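Local coordinates for type VI secretion system-associated protein TagF (Pseudomonas aeruginosa PAO1, PDB 2QNU) that is probably an accessory protein of the type VI secretion system, but its molecular action is unknown, at residues B[51-56]-B[84-89]; B[58-63]-B[74-79]; B[146-151]-B[169-174]; B[180-185]-B[193-198]. All coordinates share one frame; numbering follows the deposited sequence.

Contact 1: residues B[51-56]-B[84-89]; sequences AYLTSP and GRYFPL
Tyr52, in the last turn of helix 48-53, drives its ring against Tyr86, Phe87 and Pro88. Its CG lies anti to the backbone N (chi1 176°), and the ring beyond it meets the loop. CE1 comes to 3.6 Å from Tyr86 CD1 and also lies against CB of that residue. The two rings meet obliquely, their planes 77° apart. Farther out, Tyr52 OH rests by the peptide link between Phe87 and Pro88, 3.2 Å from Phe87 C and 3.8 Å from Pro88 CD. No hydrogen bond forms there: the hydroxyl is bonded instead to Ser79 O, which gives the polar end a partner at this buried site. The ring's CE2 has Pro88 CG near its plane, at the edge, 4.4 Å away.

Next along the helix, Leu53, on the exposed side, adds a lighter touch. Its CD1 reaches Tyr86 CE1 at 4.0 Å, so Tyr86 is met by both residues.

The helix then gives out, Thr54 being the first residue to leave helical angles. Ser55 turns back on the helix end: its OG bonds to Tyr52 O at 2.6 Å, and its backbone N reaches the same oxygen at 3.3 Å from the same face of the carbonyl plane. Two bonds thus grip the Tyr52 carbonyl oxygen.

Trp48 stacks on the Tyr52 ring, and Met37 of helix 23-44 touches both Tyr52 and Pro88. The contact thus joins the end of helix 48-53 to the loop leading from strand 71-77 into strand 89-95, with Met37 and Leu33 of helix 23-44 touching it.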
# COMPACT_ATOMS: atom_id res chain seq x y z
N ALA B 51 29.44 -13.38 5.12
CA ALA B 51 28.14 -12.77 4.74
C ALA B 51 27.75 -11.57 5.61
O ALA B 51 27.39 -10.49 5.09
CB ALA B 51 27.03 -13.84 4.81
N TYR B 52 27.82 -11.78 6.92
CA TYR B 52 27.49 -10.79 7.94
C TYR B 52 28.32 -9.50 7.79
O TYR B 52 27.79 -8.37 7.77
CB TYR B 52 27.72 -11.39 9.32
CG TYR B 52 27.49 -10.43 10.53
CD1 TYR B 52 28.58 -9.93 11.28
CD2 TYR B 52 26.21 -10.06 10.95
CE1 TYR B 52 28.41 -9.10 12.40
CE2 TYR B 52 26.03 -9.22 12.06
CZ TYR B 52 27.13 -8.75 12.78
OH TYR B 52 26.95 -7.98 13.88
N LEU B 53 29.63 -9.69 7.72
CA LEU B 53 30.61 -8.57 7.66
C LEU B 53 30.46 -7.69 6.46
O LEU B 53 30.72 -6.49 6.55
CB LEU B 53 31.99 -9.14 7.62
CG LEU B 53 32.74 -9.29 8.92
CD1 LEU B 53 31.98 -9.26 10.19
CD2 LEU B 53 33.59 -10.54 8.79
N THR B 54 30.01 -8.26 5.34
CA THR B 54 29.88 -7.45 4.15
C THR B 54 28.44 -7.15 3.75
O THR B 54 28.21 -6.76 2.60
CB THR B 54 30.51 -8.16 2.97
OG1 THR B 54 29.86 -9.44 2.83
CG2 THR B 54 32.02 -8.35 3.21
N SER B 55 27.49 -7.44 4.65
CA SER B 55 26.09 -7.29 4.38
C SER B 55 25.71 -5.79 4.48
O SER B 55 26.43 -5.00 5.12
CB SER B 55 25.26 -8.11 5.37
OG SER B 55 25.54 -7.71 6.69
N PRO B 56 24.60 -5.40 3.84
CA PRO B 56 24.14 -4.01 3.85
C PRO B 56 23.73 -3.42 5.17
O PRO B 56 23.47 -4.09 6.20
CB PRO B 56 22.90 -4.03 2.97
CG PRO B 56 23.11 -5.21 2.10
CD PRO B 56 23.71 -6.23 3.02
N GLY B 84 35.39 -8.46 20.46
CA GLY B 84 35.30 -9.31 19.27
C GLY B 84 34.02 -10.12 19.06
O GLY B 84 33.93 -10.96 18.15
N ARG B 85 33.00 -9.87 19.88
CA ARG B 85 31.72 -10.57 19.73
C ARG B 85 30.80 -9.79 18.78
O ARG B 85 30.84 -8.56 18.75
CB ARG B 85 31.11 -10.77 21.11
CG ARG B 85 32.09 -11.49 22.04
CD ARG B 85 31.72 -11.44 23.52
NE ARG B 85 31.55 -10.09 24.03
CZ ARG B 85 31.30 -9.81 25.31
NH1 ARG B 85 31.25 -10.77 26.23
NH2 ARG B 85 31.10 -8.57 25.68
N TYR B 86 30.04 -10.52 17.95
CA TYR B 86 29.19 -9.93 16.90
C TYR B 86 27.74 -9.61 17.31
O TYR B 86 27.03 -10.48 17.81
CB TYR B 86 29.22 -10.85 15.67
CG TYR B 86 30.62 -11.02 15.16
CD1 TYR B 86 31.24 -9.96 14.52
CD2 TYR B 86 31.35 -12.21 15.39
CE1 TYR B 86 32.53 -10.05 14.07
CE2 TYR B 86 32.64 -12.32 14.95
CZ TYR B 86 33.23 -11.23 14.28
OH TYR B 86 34.52 -11.25 13.81
N PHE B 87 27.30 -8.36 17.11
CA PHE B 87 25.90 -7.99 17.22
C PHE B 87 25.65 -6.71 16.47
O PHE B 87 26.49 -5.82 16.50
CB PHE B 87 25.51 -7.78 18.67
CG PHE B 87 24.08 -7.95 18.92
CD1 PHE B 87 23.53 -9.25 19.04
CD2 PHE B 87 23.21 -6.83 19.02
CE1 PHE B 87 22.19 -9.40 19.28
CE2 PHE B 87 21.88 -7.01 19.28
CZ PHE B 87 21.37 -8.29 19.39
N PRO B 88 24.50 -6.60 15.75
CA PRO B 88 24.25 -5.35 15.03
C PRO B 88 24.18 -4.11 15.90
O PRO B 88 23.99 -4.19 17.09
CB PRO B 88 22.89 -5.60 14.37
CG PRO B 88 22.84 -7.01 14.16
CD PRO B 88 23.52 -7.63 15.38
N LEU B 89 24.35 -2.97 15.27
CA LEU B 89 24.15 -1.67 15.94
C LEU B 89 22.99 -1.00 15.23
O LEU B 89 22.95 -0.90 14.01
CB LEU B 89 25.40 -0.80 15.78
CG LEU B 89 25.36 0.65 16.34
CD1 LEU B 89 25.22 0.62 17.83
CD2 LEU B 89 26.65 1.31 15.98

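Contact 2: residues B[58-63]-B[74-79]; sequences WRFAIA and GVVMPS
Trp58 and Val76 form the first of three antiparallel pairs that zip strands 58-62 and 71-77 into a beta hairpin. Four backbone hydrogen bonds join the two segments. Trp58 N gives to Val76 O at 3.1 Å and Val76 N returns to Trp58 O at 2.9 Å; two residues on, Phe60 N gives to Gly74 O at 2.9 Å and Gly74 N to Phe60 O at 3.0 Å. Between these hydrogen-bonded pairs sits the non-hydrogen-bonded pair Arg59-Val75, where CA-H...O contacts fill in, Val75 CA lying 3.3 Å from Trp58 O.

The aromatic contact belongs to Phe60. Its CG stands between the backbone N and the carbonyl carbon (chi1 62°), and the ring folds over the partner strand, laying one face on Gly74. The glycine CA sits 4.0 Å from the ring centroid, 20° off the normal, a CH-pi contact; with no side chain at Gly74, the ring can lie directly on the backbone.

Apolar contacts are modest. Val76 CG1 meets Trp58 CB at 4.1 Å on the Phe60 side, while on the other face the aliphatic part of Arg59 runs beside Val75.

Helix 110-121 packs on that second face, where Glu116 takes the Arg59 guanidinium in a salt bridge. Trp29 and Trp183 meet the Phe60 ring. Strand 180-185 flanks 58-62 and strand 89-95 flanks 71-77, which places the hairpin inside the sheet.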
# COMPACT_ATOMS: atom_id res chain seq x y z
N TRP B 58 20.61 -1.70 6.53
CA TRP B 58 19.21 -1.69 6.22
C TRP B 58 18.48 -0.58 6.97
O TRP B 58 18.47 -0.49 8.16
CB TRP B 58 18.61 -3.05 6.53
CG TRP B 58 19.15 -4.10 5.66
CD1 TRP B 58 20.06 -5.04 6.00
CD2 TRP B 58 18.79 -4.37 4.32
NE1 TRP B 58 20.33 -5.87 4.93
CE2 TRP B 58 19.53 -5.49 3.89
CE3 TRP B 58 17.85 -3.81 3.45
CZ2 TRP B 58 19.41 -6.03 2.62
CZ3 TRP B 58 17.76 -4.31 2.18
CH2 TRP B 58 18.55 -5.40 1.77
N ARG B 59 17.89 0.28 6.20
CA ARG B 59 16.94 1.27 6.69
C ARG B 59 15.60 0.52 6.87
O ARG B 59 15.32 -0.39 6.13
CB ARG B 59 16.76 2.31 5.62
CG ARG B 59 18.03 2.97 5.20
CD ARG B 59 17.90 3.75 3.93
NE ARG B 59 19.22 4.25 3.49
CZ ARG B 59 19.41 5.03 2.42
NH1 ARG B 59 18.37 5.48 1.73
NH2 ARG B 59 20.62 5.42 2.08
N PHE B 60 14.83 0.87 7.88
CA PHE B 60 13.59 0.23 8.12
C PHE B 60 12.49 1.15 8.67
O PHE B 60 12.75 2.15 9.31
CB PHE B 60 13.79 -0.95 9.08
CG PHE B 60 14.30 -0.55 10.44
CD1 PHE B 60 13.43 -0.13 11.45
CD2 PHE B 60 15.65 -0.64 10.74
CE1 PHE B 60 13.91 0.22 12.70
CE2 PHE B 60 16.15 -0.28 11.96
CZ PHE B 60 15.32 0.15 12.95
N ALA B 61 11.26 0.72 8.42
CA ALA B 61 10.08 1.23 9.08
C ALA B 61 9.16 0.07 9.47
O ALA B 61 8.77 -0.77 8.63
CB ALA B 61 9.39 2.15 8.19
N ILE B 62 8.89 0.01 10.75
CA ILE B 62 8.15 -1.05 11.40
C ILE B 62 6.85 -0.53 12.01
O ILE B 62 6.83 0.42 12.77
CB ILE B 62 9.01 -1.68 12.43
CG1 ILE B 62 10.26 -2.28 11.68
CG2 ILE B 62 8.22 -2.72 13.26
CD1 ILE B 62 11.32 -2.77 12.58
N ALA B 63 5.76 -1.20 11.67
CA ALA B 63 4.41 -0.84 12.21
C ALA B 63 4.31 -0.93 13.73
O ALA B 63 5.04 -1.70 14.38
CB ALA B 63 3.33 -1.73 11.57
N GLY B 74 14.44 3.56 11.41
CA GLY B 74 15.86 3.62 11.69
C GLY B 74 16.73 2.94 10.68
O GLY B 74 16.34 2.74 9.53
N VAL B 75 17.95 2.65 11.11
CA VAL B 75 18.91 1.93 10.30
C VAL B 75 19.65 0.94 11.18
O VAL B 75 19.94 1.23 12.31
CB VAL B 75 19.92 2.86 9.59
CG1 VAL B 75 20.80 2.03 8.62
CG2 VAL B 75 19.22 3.98 8.83
N VAL B 76 19.91 -0.26 10.67
CA VAL B 76 20.66 -1.26 11.42
C VAL B 76 21.86 -1.68 10.58
O VAL B 76 21.75 -1.78 9.36
CB VAL B 76 19.85 -2.52 11.81
CG1 VAL B 76 19.14 -3.16 10.61
CG2 VAL B 76 20.74 -3.56 12.47
N MSE B 77 23.00 -1.87 11.25
CA MSE B 77 24.28 -2.24 10.61
C MSE B 77 24.98 -3.38 11.33
O MSE B 77 25.05 -3.34 12.52
CB MSE B 77 25.22 -1.02 10.67
CG MSE B 77 26.60 -1.28 10.02
SE MSE B 77 27.89 0.25 10.34
CE MSE B 77 28.30 -0.16 12.14
N PRO B 78 25.58 -4.34 10.61
CA PRO B 78 26.41 -5.34 11.30
C PRO B 78 27.53 -4.68 12.11
O PRO B 78 28.14 -3.71 11.65
CB PRO B 78 27.00 -6.19 10.15
CG PRO B 78 26.10 -5.93 9.00
CD PRO B 78 25.50 -4.58 9.15
N SER B 79 27.76 -5.17 13.32
CA SER B 79 28.70 -4.53 14.24
C SER B 79 29.35 -5.56 15.15
O SER B 79 29.16 -6.79 15.01
CB SER B 79 27.99 -3.44 15.03
OG SER B 79 28.93 -2.59 15.71

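Contact 3: residues B[146-151]-B[169-174]; sequences PRIEQS and LAALAQ
Gln174 on helix 165-177 docks its side-chain amide on the backbone of Ile148, a loop-on-helix contact in which one glutamine addresses both the N-H and the carbonyl of a single loop residue. The tight part is here. Gln174 OE1 accepts from Ile148 N at 2.7 Å, in the carbonyl plane and on a lone pair, and the same oxygen lies only 3.0 Å from Arg147 CA. The return bond from Gln174 NE2 to Ile148 O is weak, at 3.3 Å. Arg147 belongs to this part too: its CB lies against the Gln174 amide and its guanidinium lays a face over Gln174 CB, while NH1 forms a salt bridge with Asp178. The first part of the Gln174 side chain is modelled too near its own helix, so its exact course is doubtful.

Beside this pairing the packing is looser. Ile148 CG1 stays 4.3 Å from Ala170 CB and 4.4 Å from Ala171 CB. Gln150 slides past Gln174 in the opposite direction, and its NE2 is hydrogen-bonded to Ser160 OG. On the helix, Leu172 and Ala173 pack against the second subunit. Within the loop, Arg147 NH2 makes a weak bond to Gln150 OE1, 2.9 Å long but bent to 123° at the hydrogen.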
# COMPACT_ATOMS: atom_id res chain seq x y z
N PRO B 146 1.98 11.48 10.72
CA PRO B 146 0.58 11.99 10.83
C PRO B 146 -0.33 11.50 9.70
O PRO B 146 -0.50 12.17 8.67
CB PRO B 146 0.74 13.52 10.74
CG PRO B 146 1.96 13.68 9.76
CD PRO B 146 2.84 12.36 9.89
N ARG B 147 -0.89 10.31 9.87
CA ARG B 147 -1.55 9.64 8.72
C ARG B 147 -2.93 10.26 8.38
O ARG B 147 -3.63 10.79 9.26
CB ARG B 147 -1.66 8.11 8.88
CG ARG B 147 -1.69 7.55 10.28
CD ARG B 147 -2.61 6.39 10.47
NE ARG B 147 -2.93 5.58 9.28
CZ ARG B 147 -2.54 4.31 9.08
NH1 ARG B 147 -1.77 3.66 9.96
NH2 ARG B 147 -2.93 3.67 7.98
N ILE B 148 -3.27 10.23 7.08
CA ILE B 148 -4.55 10.66 6.60
C ILE B 148 -5.51 10.02 7.54
O ILE B 148 -5.38 8.86 7.87
CB ILE B 148 -4.85 10.17 5.17
CG1 ILE B 148 -3.83 10.72 4.18
CG2 ILE B 148 -6.24 10.59 4.74
CD1 ILE B 148 -3.94 12.26 3.84
N GLU B 149 -6.46 10.82 7.99
CA GLU B 149 -7.53 10.37 8.85
C GLU B 149 -8.32 9.21 8.23
O GLU B 149 -8.66 9.25 7.06
CB GLU B 149 -8.47 11.55 9.14
CG GLU B 149 -9.67 11.20 10.02
CD GLU B 149 -10.76 12.28 10.03
OE1 GLU B 149 -10.40 13.47 10.00
OE2 GLU B 149 -11.96 11.92 10.08
N GLN B 150 -8.56 8.18 9.04
CA GLN B 150 -9.25 6.96 8.64
C GLN B 150 -10.11 6.41 9.78
O GLN B 150 -9.86 6.70 10.94
CB GLN B 150 -8.26 5.88 8.24
CG GLN B 150 -7.29 6.25 7.09
CD GLN B 150 -6.34 5.13 6.76
OE1 GLN B 150 -5.68 4.60 7.66
NE2 GLN B 150 -6.27 4.76 5.49
N SER B 151 -11.14 5.64 9.45
CA SER B 151 -12.00 4.96 10.44
C SER B 151 -12.43 3.57 9.92
O SER B 151 -11.68 2.94 9.16
CB SER B 151 -13.18 5.87 10.86
OG SER B 151 -13.82 6.45 9.73
N LEU B 169 -3.15 8.98 -2.69
CA LEU B 169 -1.86 8.30 -2.82
C LEU B 169 -1.22 8.11 -1.45
O LEU B 169 -0.73 7.02 -1.14
CB LEU B 169 -0.92 9.07 -3.78
CG LEU B 169 0.33 8.28 -4.23
CD1 LEU B 169 0.06 7.18 -5.24
CD2 LEU B 169 1.31 9.24 -4.79
N ALA B 170 -1.20 9.16 -0.64
CA ALA B 170 -0.66 9.01 0.68
C ALA B 170 -1.44 7.99 1.49
O ALA B 170 -0.85 7.30 2.29
CB ALA B 170 -0.60 10.35 1.44
N ALA B 171 -2.77 7.94 1.35
CA ALA B 171 -3.57 6.95 2.10
C ALA B 171 -3.20 5.52 1.75
O ALA B 171 -3.07 4.63 2.60
CB ALA B 171 -5.07 7.20 1.86
N LEU B 172 -3.06 5.28 0.46
CA LEU B 172 -2.73 3.94 -0.02
C LEU B 172 -1.38 3.51 0.49
O LEU B 172 -1.21 2.40 0.98
CB LEU B 172 -2.82 3.88 -1.53
CG LEU B 172 -4.14 3.37 -2.09
CD1 LEU B 172 -5.24 4.36 -1.69
CD2 LEU B 172 -4.06 3.33 -3.53
N ALA B 173 -0.37 4.38 0.35
CA ALA B 173 0.97 4.07 0.88
C ALA B 173 1.02 3.79 2.41
O ALA B 173 1.67 2.84 2.82
CB ALA B 173 1.94 5.22 0.50
N GLN B 174 0.32 4.56 3.24
CA GLN B 174 0.23 4.25 4.70
C GLN B 174 -0.36 2.92 4.94
O GLN B 174 0.13 2.21 5.81
CB GLN B 174 -0.64 5.22 5.53
CG GLN B 174 -1.02 6.51 4.88
CD GLN B 174 -1.87 7.51 5.74
OE1 GLN B 174 -1.45 8.66 5.88
NE2 GLN B 174 -3.09 7.10 6.24

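Contact 4: residues B[180-185]-B[193-198]; sequences ASHWWG and AGLMRY. With ACT (acetate ion), chain F.
Ser181 OG, set 3.8 Å from Tyr198 CB, is gripped by two groups: it accepts from Trp183 NE1 at 2.9 Å and is also hydrogen-bonded to Gly200 O. The first bond holds the indole N-H of Trp183, the oxygen tilted from the ring plane. Trp183 CD1 then reaches across to Tyr198 CD1 at 4.1 Å. The two side chains cross at about a right angle, while the five-membered ring of Trp183 and the Tyr198 ring meet obliquely, planes 79° apart.

Strands 180-185 and 194-199 form an antiparallel beta hairpin. Its shortest backbone bond runs from Met196 N to Trp183 O at 2.7 Å, and the Ser181-Tyr198 pair is closed by a bond in each direction. Toward Gly185 the ladder slackens: Gly185 N to Gly194 O is weak, at 3.4 Å.

On the face opposite Ser181, Trp183 and Tyr198, the His182 and Arg197 side chains cross obliquely, imidazole and guanidinium planes 85° apart. The arginine chain is extended from CG to NE, and its CG lies over the imidazole face, a CH-pi contact at 4.1 Å from the ring centroid. At the ring edge, His182 NE2 gives a nearly straight bond (173°) to OXT of an acetate, probably from the crystallisation liquor. Ala180 CB rests on the Arg197 guanidinium, 3.5 Å from NH2, while NH1 bonds Gln199 OE1 and NE bonds Ala176 O. Leu195 and Arg197 also pair with a strand of the second subunit, carrying the sheet across the interface.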
# COMPACT_ATOMS: atom_id res chain seq x y z
N ALA B 180 3.17 -4.33 9.15
CA ALA B 180 4.30 -4.74 8.28
C ALA B 180 5.62 -4.16 8.70
O ALA B 180 5.66 -3.14 9.43
CB ALA B 180 4.04 -4.33 6.81
N SER B 181 6.71 -4.77 8.19
CA SER B 181 8.03 -4.15 8.29
C SER B 181 8.59 -4.00 6.86
O SER B 181 8.46 -4.94 6.01
CB SER B 181 8.91 -4.97 9.21
OG SER B 181 9.11 -6.26 8.69
N HIS B 182 9.11 -2.80 6.57
CA HIS B 182 9.77 -2.47 5.32
C HIS B 182 11.27 -2.25 5.62
O HIS B 182 11.65 -1.68 6.65
CB HIS B 182 9.18 -1.22 4.68
CG HIS B 182 7.84 -1.43 4.02
ND1 HIS B 182 6.65 -1.36 4.69
CD2 HIS B 182 7.54 -1.79 2.75
CE1 HIS B 182 5.66 -1.65 3.85
NE2 HIS B 182 6.18 -1.89 2.66
N TRP B 183 12.09 -2.69 4.69
CA TRP B 183 13.55 -2.72 4.83
C TRP B 183 14.08 -2.36 3.48
O TRP B 183 13.62 -2.93 2.47
CB TRP B 183 13.97 -4.12 5.17
CG TRP B 183 13.27 -4.69 6.32
CD1 TRP B 183 12.04 -5.37 6.30
CD2 TRP B 183 13.70 -4.69 7.67
NE1 TRP B 183 11.71 -5.77 7.57
CE2 TRP B 183 12.69 -5.36 8.43
CE3 TRP B 183 14.84 -4.19 8.34
CZ2 TRP B 183 12.79 -5.52 9.80
CZ3 TRP B 183 14.93 -4.34 9.70
CH2 TRP B 183 13.94 -5.04 10.42
N TRP B 184 14.94 -1.33 3.41
CA TRP B 184 15.45 -0.88 2.12
C TRP B 184 16.84 -0.27 2.28
O TRP B 184 17.28 -0.02 3.40
CB TRP B 184 14.52 0.09 1.43
CG TRP B 184 14.45 1.46 2.06
CD1 TRP B 184 15.05 2.56 1.61
CD2 TRP B 184 13.69 1.84 3.22
NE1 TRP B 184 14.75 3.65 2.44
CE2 TRP B 184 13.92 3.21 3.44
CE3 TRP B 184 12.85 1.16 4.11
CZ2 TRP B 184 13.36 3.88 4.47
CZ3 TRP B 184 12.29 1.84 5.14
CH2 TRP B 184 12.55 3.18 5.33
N GLY B 185 17.51 -0.02 1.16
CA GLY B 185 18.76 0.68 1.20
C GLY B 185 19.61 0.49 -0.04
O GLY B 185 19.10 0.06 -1.07
N ALA B 193 20.35 -2.89 -4.43
CA ALA B 193 19.50 -1.89 -3.83
C ALA B 193 18.05 -2.22 -4.16
O ALA B 193 17.72 -2.63 -5.29
CB ALA B 193 19.84 -0.50 -4.36
N GLY B 194 17.20 -2.03 -3.16
CA GLY B 194 15.79 -2.29 -3.34
C GLY B 194 15.05 -2.21 -2.03
O GLY B 194 15.61 -1.82 -0.99
N LEU B 195 13.80 -2.63 -2.10
CA LEU B 195 12.88 -2.55 -0.97
C LEU B 195 12.30 -3.96 -0.69
O LEU B 195 11.90 -4.68 -1.61
CB LEU B 195 11.76 -1.60 -1.37
CG LEU B 195 10.50 -1.49 -0.45
CD1 LEU B 195 10.89 -0.88 0.84
CD2 LEU B 195 9.40 -0.62 -1.12
N MSE B 196 12.25 -4.32 0.58
CA MSE B 196 11.71 -5.59 1.07
C MSE B 196 10.56 -5.35 2.04
O MSE B 196 10.62 -4.43 2.86
CB MSE B 196 12.82 -6.33 1.84
CG MSE B 196 14.09 -6.65 0.99
SE MSE B 196 15.51 -7.18 2.35
CE MSE B 196 15.10 -9.05 2.45
N ARG B 197 9.49 -6.17 1.94
CA ARG B 197 8.34 -6.11 2.88
C ARG B 197 8.05 -7.46 3.47
O ARG B 197 7.94 -8.43 2.72
CB ARG B 197 7.09 -5.70 2.12
CG ARG B 197 5.84 -5.58 2.98
CD ARG B 197 4.61 -5.19 2.13
NE ARG B 197 3.44 -4.73 2.94
CZ ARG B 197 2.71 -5.58 3.65
NH1 ARG B 197 3.02 -6.87 3.65
NH2 ARG B 197 1.68 -5.18 4.37
N TYR B 198 7.99 -7.54 4.79
CA TYR B 198 7.40 -8.66 5.48
C TYR B 198 6.07 -8.24 6.14
O TYR B 198 5.91 -7.12 6.66
CB TYR B 198 8.35 -9.25 6.53
CG TYR B 198 9.59 -9.91 5.92
CD1 TYR B 198 10.72 -9.17 5.64
CD2 TYR B 198 9.62 -11.29 5.64
CE1 TYR B 198 11.93 -9.76 5.10
CE2 TYR B 198 10.81 -11.90 5.08
CZ TYR B 198 11.94 -11.13 4.82
OH TYR B 198 13.07 -11.72 4.28
C ACT F . 5.87 -2.82 -0.41
O ACT F . 7.07 -3.06 -0.03
OXT ACT F . 5.00 -2.38 0.43
CH3 ACT F . 5.52 -3.07 -1.80

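In the fold
Contacts 2 and 4 are neighbouring hairpins of one sheet: strands 58-62 and 180-185 lie side by side, Arg59 N bonding to Trp184 O at 2.9 Å. Contact 2 is the innermost, near the centre of the chain, while contact 4 sits at the outer strand, where the second subunit continues the sheet. Both rest on backbone ladders. Contact 1, also largely buried, has no hydrogen bond across its segments and relies on aromatic and apolar packing, yet it joins contact 2 through Tyr52 OH and Ser79 O, 2.8 Å apart. Contact 3 is peripheral and partly buried, its centre about 36 Å from that of contact 1, and turns on a side-chain amide. Contacts 3 and 4 both touch the second subunit.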